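Side-chain contacts in galactofuranose-binding protein YtfQ (Escherichia coli, PDB 2VK2), which binds alpha- and beta-galactofuranose in the periplasm as the solute-binding component of the YtfQRT-YjfF ABC transporter: residues A[31-36]-A[258-263]; A[49-54]-A[60-65]; A[53-58]-A[77-82]; A[93-96]-A[100-103]. All coordinates share one frame; numbering follows the deposited sequence.

Contact 1 (A[31-36]-A[258-263]); sequences RGITLK and ALEKYK
Arg-31 reaches from the end of helix 15-31 to Glu-260 on helix 252-265, joining two elements of one Rossmann-like lobe of the periplasmic-binding-protein fold. Just beyond the arginine, Gly-32 ends the helix in a Schellman motif, and the chain turns into strand 34-39. Taken outward, the arginine runs alongside one carboxylate oxygen: CB, CG and CD of Arg-31 all pass Glu-260 OE2, with CD nearest of the three at 3.4 Å. The chain stays extended from CG to NE (chi3 -172°), which carries the guanidinium past this oxygen. Arg-31 NH1 then forms a nearly straight salt-bridge hydrogen bond (168°) to Glu-260 OE2 at 3.2 Å, in the guanidinium plane but from above the carboxylate plane. Asp-257 is the stronger partner of NH1, while NE pairs with Glu-27, so three acids fix the group. An alanine in place of Arg-31 removes the guanidinium, and Glu-260, Asp-257 and Glu-27 would probably be left as neighbouring negative charges without this mate. Ile-33 adds an apolar flank, its CD1 3.8 Å from Glu-260 OE2. One water donates to both segments, 2.8 Å from Arg-31 O and 3.3 Å from Glu-260 OE2.

Contact 2 (A[49-54]-A[60-65]); sequences KAVRSF and DAIFIA
Phe-54, its N bonded to Ala-50 O at 2.9 Å in the regular turn of helix 44-57, brings its CB against Ile-62 on strand 61-64. No hydrogen bond links the two segments; the join is made by four buried apolar side chains. Ile-62 CD1 lies 3.8 Å from Phe-54 CB, so the phenylalanine touches this isoleucine with the root of its side chain, while the Phe-54 side chain also touches Lys-36 and Ala-38 of strand 34-39. Ile-62 CD1 is 4.2 Å from Val-51 CG1, one helical turn back, and so fits between the two helix residues. With CG1 of Ile-62 anti to its carbonyl carbon (chi1 -68°) and the chain extended beyond, the delta methyl is carried out to the helix. This is the helix-to-strand return of a beta-alpha-beta crossover: strands 34-39 and 61-64 are parallel on either side of strand 4-9, and the helix segment runs back at 169° to the strand segment, their axes 9.5 Å apart. Val-51 spreads its two methyls over Ile-62 and Ile-64, alternate residues of the strand. Val-51 CG2 meets Ile-64 CD1 at 3.8 Å, the two side chains crossing at about a right angle. Beyond them the strand heads for the sugar site, and the side chain of Ile-64 is about 11 Å from the bound beta-D-galactofuranose.

Contact 3 (A[53-58]-A[77-82]); sequences SFVAQG and KEAKDA
Apolar contact between Val-55 and two alanines, Ala-79 and Ala-82, carries most of the join. Val-55 CG1 touches Ala-82 CB at 3.7 Å. Val-55 CG2 rests on the backbone as much as on a side chain, 3.9 Å from Ala-79 CA and 4.0 Å from Ala-79 CB. The torsion of Val-55 (chi1 170°) turns CG1 anti to the backbone N, and the two methyls straddle one turn of the facing helix. The small alanines allow a close approach of the backbones, with Val-55 CA only 6.1 Å from Ala-79 CA. These are the ends of helices 44-57 and 73-81, consecutive helices of the Rossmann-like lobe, which lie side by side against its parallel sheet; Val-55 also reaches Ile-62 on the strand between them. No hydrogen bond joins the two segments themselves; the polar interactions lie at the margin. On the first helix, Gln-57 NE2 donates to Ser-53 OG at 2.9 Å, the oxygen close to the amide plane. Gly-58, with positive phi, finishes that helix in a Schellman motif. The carboxylate of Glu-78 pairs with Arg-52, one turn before Val-55, and this salt bridge ties the two helices beside the apolar contact.

Contact 4 (A[93-96]-A[100-103]); sequences IDVK and LYMT
Tyr-101 meets two aliphatic side chains, Ile-93 and Val-95, with its ring, and this is where the contact is tight. Ile-93 CD1 comes to 3.9 Å from Tyr-101 CD2, the isoleucine and the tyrosine sliding past each other in opposite directions. Val-95 CG2 arrives at the ring edge, near its plane, 4.1 Å from Tyr-101 CE2. Both methyls thus lie near CD2 and CE2 of Tyr-101, though only the valine is placed at the edge. The tyrosine gets there by holding CG between its own N and carbonyl carbon (chi1 63°), which places the ring against Ile-93 and Val-95 across backbones that stay well apart, 9.7 Å between Ile-93 CA and Tyr-101 CA. At the phenol tip the fit is looser and wet. A water accepts from Ile-93 N at 3.0 Å and makes only a weak, longer bond to Tyr-101 OH at 3.4 Å. Among its other neighbours, the Tyr-101 ring has a cation-pi contact with Lys-271. Both segments belong to the helix-free loop between the parallel strands 86-89 and 103-106, shortly after the sugar-binding pair Asp-90 and Arg-91. Leu-76 of helix 73-81 packs on Ile-93 and Leu-100, and Leu-88 of strand 86-89 backs both Ile-93 and Tyr-101, so the folded loop lies against the helix and the sheet together.

In the fold
All four contacts belong to the lobe built on the parallel sheet that runs from strand 34-39 to strand 272-274; galactofuranose binds between it and the second lobe. Contacts 2 and 3 share helix 44-57, their centres 7 Å apart, and Arg-52 of one pairs with Glu-78 of the other. Contact 4 follows them in the chain, with its centre 14 Å from that of contact 2, and meets contact 3 where Lys-77 packs on Leu-100. Contact 1 spans the others in sequence: helix 252-265 returns after the chain has visited the second lobe, and Lys-263 reaches Asp-60 of contact 2. The lobe is thus assembled from both early and late parts of the chain.

Contact 1 (A[31-36]-A[258-263])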
# COMPACT_ATOMS: atom_id res chain seq x y z
N ARG A 31 -16.97 -6.64 -16.77
CA ARG A 31 -18.18 -7.05 -16.05
C ARG A 31 -19.43 -6.28 -16.48
O ARG A 31 -20.52 -6.57 -16.00
CB ARG A 31 -17.97 -6.87 -14.54
CG ARG A 31 -16.90 -7.75 -13.94
CD ARG A 31 -16.49 -7.23 -12.57
NE ARG A 31 -15.33 -7.95 -12.04
CZ ARG A 31 -15.40 -9.03 -11.26
NH1 ARG A 31 -16.57 -9.53 -10.87
NH2 ARG A 31 -14.27 -9.61 -10.85
N GLY A 32 -19.27 -5.29 -17.35
CA GLY A 32 -20.39 -4.45 -17.78
C GLY A 32 -20.86 -3.49 -16.71
O GLY A 32 -22.02 -3.06 -16.72
N ILE A 33 -19.97 -3.14 -15.79
CA ILE A 33 -20.29 -2.25 -14.68
C ILE A 33 -19.79 -0.85 -15.01
O ILE A 33 -18.68 -0.68 -15.51
CB ILE A 33 -19.63 -2.75 -13.37
CG1 ILE A 33 -20.26 -4.08 -12.95
CG2 ILE A 33 -19.76 -1.71 -12.26
CD1 ILE A 33 -19.53 -4.78 -11.82
N THR A 34 -20.64 0.15 -14.76
CA THR A 34 -20.27 1.55 -14.93
C THR A 34 -19.53 2.00 -13.68
O THR A 34 -20.09 1.99 -12.59
CB THR A 34 -21.52 2.42 -15.15
OG1 THR A 34 -22.23 1.97 -16.31
CG2 THR A 34 -21.14 3.88 -15.34
N LEU A 35 -18.27 2.39 -13.84
CA LEU A 35 -17.44 2.79 -12.72
C LEU A 35 -17.12 4.28 -12.81
O LEU A 35 -16.56 4.74 -13.80
CB LEU A 35 -16.15 1.98 -12.71
CG LEU A 35 -15.20 2.25 -11.54
CD1 LEU A 35 -15.83 1.84 -10.22
CD2 LEU A 35 -13.88 1.53 -11.75
N LYS A 36 -17.48 5.01 -11.76
CA LYS A 36 -17.13 6.41 -11.62
C LYS A 36 -16.04 6.51 -10.57
O LYS A 36 -16.22 6.04 -9.45
CB LYS A 36 -18.34 7.23 -11.17
CG LYS A 36 -19.59 6.98 -12.00
CD LYS A 36 -20.72 7.90 -11.60
CE LYS A 36 -20.44 9.34 -12.01
NZ LYS A 36 -21.65 10.18 -11.94
N ALA A 258 -17.94 -9.73 -4.79
CA ALA A 258 -18.82 -9.66 -3.63
C ALA A 258 -20.09 -8.86 -3.93
O ALA A 258 -21.19 -9.26 -3.53
CB ALA A 258 -18.09 -9.06 -2.44
N LEU A 259 -19.93 -7.74 -4.63
CA LEU A 259 -21.07 -6.90 -4.99
C LEU A 259 -22.06 -7.64 -5.88
O LEU A 259 -23.27 -7.61 -5.63
CB LEU A 259 -20.60 -5.62 -5.71
CG LEU A 259 -21.68 -4.71 -6.28
CD1 LEU A 259 -22.62 -4.23 -5.19
CD2 LEU A 259 -21.05 -3.53 -7.01
N GLU A 260 -21.55 -8.30 -6.92
CA GLU A 260 -22.40 -9.05 -7.85
C GLU A 260 -23.20 -10.13 -7.14
O GLU A 260 -24.39 -10.30 -7.40
CB GLU A 260 -21.56 -9.68 -8.96
CG GLU A 260 -21.03 -8.68 -9.98
CD GLU A 260 -20.00 -9.30 -10.91
OE1 GLU A 260 -19.73 -10.52 -10.80
OE2 GLU A 260 -19.46 -8.57 -11.76
N LYS A 261 -22.53 -10.87 -6.26
CA LYS A 261 -23.20 -11.92 -5.47
C LYS A 261 -24.27 -11.34 -4.57
O LYS A 261 -25.37 -11.89 -4.45
CB LYS A 261 -22.18 -12.70 -4.63
CG LYS A 261 -21.30 -13.64 -5.44
CD LYS A 261 -20.34 -14.40 -4.55
N TYR A 262 -23.96 -10.21 -3.93
CA TYR A 262 -24.90 -9.54 -3.03
C TYR A 262 -26.13 -9.02 -3.77
O TYR A 262 -27.26 -9.23 -3.32
CB TYR A 262 -24.19 -8.39 -2.31
CG TYR A 262 -25.09 -7.60 -1.39
CD1 TYR A 262 -25.66 -8.19 -0.26
CD2 TYR A 262 -25.37 -6.26 -1.64
CE1 TYR A 262 -26.49 -7.47 0.59
CE2 TYR A 262 -26.19 -5.52 -0.79
CZ TYR A 262 -26.75 -6.14 0.32
OH TYR A 262 -27.57 -5.42 1.16
N LYS A 263 -25.92 -8.36 -4.91
CA LYS A 263 -27.04 -7.83 -5.70
C LYS A 263 -27.90 -8.94 -6.32
O LYS A 263 -29.09 -8.74 -6.55
CB LYS A 263 -26.52 -6.89 -6.80
CG LYS A 263 -25.87 -5.61 -6.28
CD LYS A 263 -26.89 -4.62 -5.74
CE LYS A 263 -26.22 -3.34 -5.26
NZ LYS A 263 -27.19 -2.34 -4.71
O HOH W 1 -20.91 -8.98 -14.67

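Contact 2 (A[49-54]-A[60-65])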
# COMPACT_ATOMS: atom_id res chain seq x y z
N LYS A 49 -16.58 14.14 0.59
CA LYS A 49 -17.40 14.87 -0.39
C LYS A 49 -17.79 13.98 -1.57
O LYS A 49 -18.94 14.01 -2.01
CB LYS A 49 -16.66 16.11 -0.90
CG LYS A 49 -16.53 17.22 0.13
CD LYS A 49 -15.58 18.28 -0.37
CE LYS A 49 -15.51 19.47 0.58
NZ LYS A 49 -14.44 20.41 0.14
N ALA A 50 -16.85 13.19 -2.07
CA ALA A 50 -17.12 12.29 -3.19
C ALA A 50 -18.15 11.22 -2.82
O ALA A 50 -19.07 10.95 -3.58
CB ALA A 50 -15.84 11.64 -3.68
N VAL A 51 -17.99 10.63 -1.63
CA VAL A 51 -18.92 9.62 -1.15
C VAL A 51 -20.32 10.22 -1.02
O VAL A 51 -21.31 9.61 -1.44
CB VAL A 51 -18.46 9.02 0.19
CG1 VAL A 51 -19.52 8.11 0.78
CG2 VAL A 51 -17.16 8.25 -0.02
N ARG A 52 -20.41 11.43 -0.46
CA ARG A 52 -21.69 12.12 -0.36
C ARG A 52 -22.33 12.37 -1.72
O ARG A 52 -23.55 12.23 -1.87
CB ARG A 52 -21.54 13.44 0.41
CG ARG A 52 -21.39 13.19 1.88
CD ARG A 52 -21.23 14.45 2.70
NE ARG A 52 -21.19 14.09 4.12
CZ ARG A 52 -20.57 14.78 5.07
NH1 ARG A 52 -19.89 15.89 4.79
NH2 ARG A 52 -20.61 14.34 6.32
N SER A 53 -21.52 12.72 -2.71
CA SER A 53 -22.02 12.90 -4.07
C SER A 53 -22.55 11.58 -4.63
O SER A 53 -23.62 11.56 -5.24
CB SER A 53 -20.93 13.47 -4.98
OG SER A 53 -21.42 13.64 -6.30
N PHE A 54 -21.81 10.50 -4.44
CA PHE A 54 -22.26 9.19 -4.91
C PHE A 54 -23.58 8.78 -4.26
O PHE A 54 -24.45 8.22 -4.92
CB PHE A 54 -21.21 8.10 -4.64
CG PHE A 54 -19.94 8.25 -5.45
CD1 PHE A 54 -19.96 8.66 -6.78
CD2 PHE A 54 -18.71 7.92 -4.88
CE1 PHE A 54 -18.78 8.77 -7.51
CE2 PHE A 54 -17.54 8.03 -5.61
CZ PHE A 54 -17.57 8.46 -6.92
N ASP A 60 -25.29 2.28 -7.20
CA ASP A 60 -25.66 0.98 -6.63
C ASP A 60 -24.73 0.53 -5.52
O ASP A 60 -25.12 -0.25 -4.66
CB ASP A 60 -25.68 -0.09 -7.73
CG ASP A 60 -26.71 0.19 -8.78
OD1 ASP A 60 -27.91 0.00 -8.49
OD2 ASP A 60 -26.34 0.61 -9.89
N ALA A 61 -23.49 1.00 -5.55
CA ALA A 61 -22.52 0.63 -4.54
C ALA A 61 -21.43 1.68 -4.52
O ALA A 61 -21.20 2.37 -5.51
CB ALA A 61 -21.94 -0.74 -4.83
N ILE A 62 -20.77 1.79 -3.37
CA ILE A 62 -19.65 2.71 -3.20
C ILE A 62 -18.42 1.93 -2.77
O ILE A 62 -18.49 1.11 -1.85
CB ILE A 62 -19.99 3.82 -2.18
CG1 ILE A 62 -21.07 4.73 -2.77
CG2 ILE A 62 -18.74 4.65 -1.84
CD1 ILE A 62 -21.73 5.65 -1.76
N PHE A 63 -17.31 2.15 -3.47
CA PHE A 63 -16.01 1.60 -3.09
C PHE A 63 -15.21 2.77 -2.52
O PHE A 63 -15.23 3.86 -3.08
CB PHE A 63 -15.27 1.05 -4.31
CG PHE A 63 -15.82 -0.24 -4.88
CD1 PHE A 63 -17.01 -0.82 -4.43
CD2 PHE A 63 -15.14 -0.86 -5.93
CE1 PHE A 63 -17.47 -2.01 -5.00
CE2 PHE A 63 -15.61 -2.02 -6.50
CZ PHE A 63 -16.77 -2.60 -6.04
N ILE A 64 -14.51 2.54 -1.42
CA ILE A 64 -13.65 3.57 -0.84
C ILE A 64 -12.31 2.95 -0.53
O ILE A 64 -12.25 1.89 0.08
CB ILE A 64 -14.22 4.13 0.49
CG1 ILE A 64 -15.64 4.68 0.31
CG2 ILE A 64 -13.30 5.22 1.04
CD1 ILE A 64 -16.33 4.97 1.63
N ALA A 65 -11.23 3.61 -0.95
CA ALA A 65 -9.89 3.32 -0.44
C ALA A 65 -9.63 4.38 0.62
O ALA A 65 -9.29 5.51 0.28
CB ALA A 65 -8.87 3.39 -1.56

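Contact 3 (A[53-58]-A[77-82])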
# COMPACT_ATOMS: atom_id res chain seq x y z
N SER A 53 -21.52 12.72 -2.71
CA SER A 53 -22.02 12.90 -4.07
C SER A 53 -22.55 11.58 -4.63
O SER A 53 -23.62 11.56 -5.24
CB SER A 53 -20.93 13.47 -4.98
OG SER A 53 -21.42 13.64 -6.30
N PHE A 54 -21.81 10.50 -4.44
CA PHE A 54 -22.26 9.19 -4.91
C PHE A 54 -23.58 8.78 -4.26
O PHE A 54 -24.45 8.22 -4.92
CB PHE A 54 -21.21 8.10 -4.64
CG PHE A 54 -19.94 8.25 -5.45
CD1 PHE A 54 -19.96 8.66 -6.78
CD2 PHE A 54 -18.71 7.92 -4.88
CE1 PHE A 54 -18.78 8.77 -7.51
CE2 PHE A 54 -17.54 8.03 -5.61
CZ PHE A 54 -17.57 8.46 -6.92
N VAL A 55 -23.73 9.06 -2.97
CA VAL A 55 -24.98 8.79 -2.26
C VAL A 55 -26.13 9.60 -2.87
O VAL A 55 -27.19 9.05 -3.16
CB VAL A 55 -24.87 9.08 -0.75
CG1 VAL A 55 -26.24 9.04 -0.08
CG2 VAL A 55 -23.92 8.10 -0.09
N ALA A 56 -25.90 10.89 -3.07
CA ALA A 56 -26.91 11.78 -3.65
C ALA A 56 -27.33 11.31 -5.04
O ALA A 56 -28.52 11.35 -5.38
CB ALA A 56 -26.39 13.21 -3.70
N GLN A 57 -26.37 10.85 -5.84
CA GLN A 57 -26.64 10.36 -7.19
C GLN A 57 -27.42 9.05 -7.21
O GLN A 57 -28.09 8.75 -8.20
CB GLN A 57 -25.33 10.16 -7.95
CG GLN A 57 -24.61 11.44 -8.29
CD GLN A 57 -23.27 11.16 -8.92
OE1 GLN A 57 -23.19 10.52 -9.97
NE2 GLN A 57 -22.20 11.64 -8.30
N GLY A 58 -27.32 8.26 -6.15
CA GLY A 58 -28.01 6.97 -6.09
C GLY A 58 -27.29 5.87 -6.86
O GLY A 58 -27.93 5.06 -7.53
N LYS A 77 -22.60 6.23 7.88
CA LYS A 77 -23.99 6.23 8.35
C LYS A 77 -24.92 6.79 7.28
O LYS A 77 -26.02 6.27 7.08
CB LYS A 77 -24.13 7.03 9.65
CG LYS A 77 -23.58 6.29 10.85
CD LYS A 77 -23.44 7.21 12.05
CE LYS A 77 -22.84 6.46 13.22
NZ LYS A 77 -22.72 7.33 14.42
N GLU A 78 -24.47 7.82 6.57
CA GLU A 78 -25.25 8.39 5.47
C GLU A 78 -25.46 7.38 4.34
O GLU A 78 -26.57 7.24 3.83
CB GLU A 78 -24.59 9.67 4.94
CG GLU A 78 -24.61 10.82 5.94
CD GLU A 78 -23.73 11.98 5.54
OE1 GLU A 78 -23.48 12.15 4.33
OE2 GLU A 78 -23.30 12.74 6.43
N ALA A 79 -24.40 6.68 3.95
CA ALA A 79 -24.51 5.65 2.92
C ALA A 79 -25.42 4.50 3.37
O ALA A 79 -26.21 3.98 2.58
CB ALA A 79 -23.14 5.12 2.53
N LYS A 80 -25.30 4.11 4.63
CA LYS A 80 -26.13 3.03 5.16
C LYS A 80 -27.61 3.42 5.20
O LYS A 80 -28.47 2.63 4.83
CB LYS A 80 -25.67 2.60 6.55
CG LYS A 80 -26.44 1.41 7.09
CD LYS A 80 -25.66 0.65 8.13
CE LYS A 80 -26.46 -0.52 8.63
NZ LYS A 80 -25.74 -1.26 9.70
N ASP A 81 -27.89 4.65 5.62
CA ASP A 81 -29.26 5.17 5.61
C ASP A 81 -29.84 5.22 4.19
O ASP A 81 -31.05 5.03 4.01
CB ASP A 81 -29.33 6.55 6.26
CG ASP A 81 -29.17 6.51 7.78
OD1 ASP A 81 -29.27 5.41 8.38
OD2 ASP A 81 -28.93 7.58 8.38
N ALA A 82 -28.98 5.45 3.20
CA ALA A 82 -29.38 5.44 1.79
C ALA A 82 -29.46 4.02 1.22
O ALA A 82 -29.82 3.85 0.05
CB ALA A 82 -28.42 6.28 0.97

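Contact 4 (A[93-96]-A[100-103])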
# COMPACT_ATOMS: atom_id res chain seq x y z
N ILE A 93 -10.47 0.79 8.03
CA ILE A 93 -10.93 1.83 8.93
C ILE A 93 -11.08 1.27 10.34
O ILE A 93 -11.20 0.06 10.54
CB ILE A 93 -12.26 2.48 8.45
CG1 ILE A 93 -13.43 1.49 8.51
CG2 ILE A 93 -12.09 3.03 7.04
CD1 ILE A 93 -14.75 2.10 8.10
N ASP A 94 -11.05 2.18 11.30
CA ASP A 94 -11.23 1.84 12.71
C ASP A 94 -12.59 2.37 13.16
O ASP A 94 -12.72 3.55 13.48
CB ASP A 94 -10.09 2.44 13.54
CG ASP A 94 -10.10 1.97 14.99
OD1 ASP A 94 -10.68 0.89 15.28
OD2 ASP A 94 -9.52 2.67 15.84
N VAL A 95 -13.59 1.50 13.14
CA VAL A 95 -14.93 1.84 13.61
C VAL A 95 -15.43 0.74 14.53
O VAL A 95 -15.07 -0.43 14.36
CB VAL A 95 -15.94 2.02 12.44
CG1 VAL A 95 -15.52 3.18 11.55
CG2 VAL A 95 -16.08 0.73 11.64
N LYS A 96 -16.24 1.11 15.51
CA LYS A 96 -16.83 0.15 16.43
C LYS A 96 -17.91 -0.66 15.72
O LYS A 96 -18.03 -1.87 15.91
CB LYS A 96 -17.43 0.86 17.65
CG LYS A 96 -17.83 -0.06 18.79
CD LYS A 96 -16.62 -0.69 19.47
N LEU A 100 -21.12 -0.94 9.26
CA LEU A 100 -21.05 0.26 8.43
C LEU A 100 -20.43 0.03 7.05
O LEU A 100 -20.40 0.94 6.23
CB LEU A 100 -20.30 1.38 9.15
CG LEU A 100 -21.05 2.03 10.32
CD1 LEU A 100 -20.13 2.97 11.08
CD2 LEU A 100 -22.30 2.76 9.84
N TYR A 101 -19.92 -1.18 6.80
CA TYR A 101 -19.40 -1.53 5.48
C TYR A 101 -19.51 -3.03 5.27
O TYR A 101 -19.65 -3.79 6.23
CB TYR A 101 -17.95 -1.07 5.33
CG TYR A 101 -17.00 -1.74 6.29
CD1 TYR A 101 -16.34 -2.91 5.93
CD2 TYR A 101 -16.78 -1.22 7.56
CE1 TYR A 101 -15.48 -3.54 6.79
CE2 TYR A 101 -15.91 -1.85 8.44
CZ TYR A 101 -15.26 -3.01 8.04
OH TYR A 101 -14.39 -3.65 8.89
N MET A 102 -19.44 -3.46 4.01
CA MET A 102 -19.64 -4.86 3.66
C MET A 102 -18.39 -5.69 3.94
O MET A 102 -18.45 -6.69 4.66
CB MET A 102 -20.00 -4.98 2.18
CG MET A 102 -21.29 -4.28 1.80
SD MET A 102 -22.74 -5.17 2.38
CE MET A 102 -22.86 -6.42 1.11
N THR A 103 -17.27 -5.28 3.35
CA THR A 103 -16.01 -5.99 3.52
C THR A 103 -14.86 -5.04 3.27
O THR A 103 -15.06 -3.96 2.70
CB THR A 103 -15.91 -7.20 2.56
OG1 THR A 103 -14.80 -8.02 2.92
CG2 THR A 103 -15.74 -6.74 1.11
O HOH W 2 -11.75 -1.85 7.67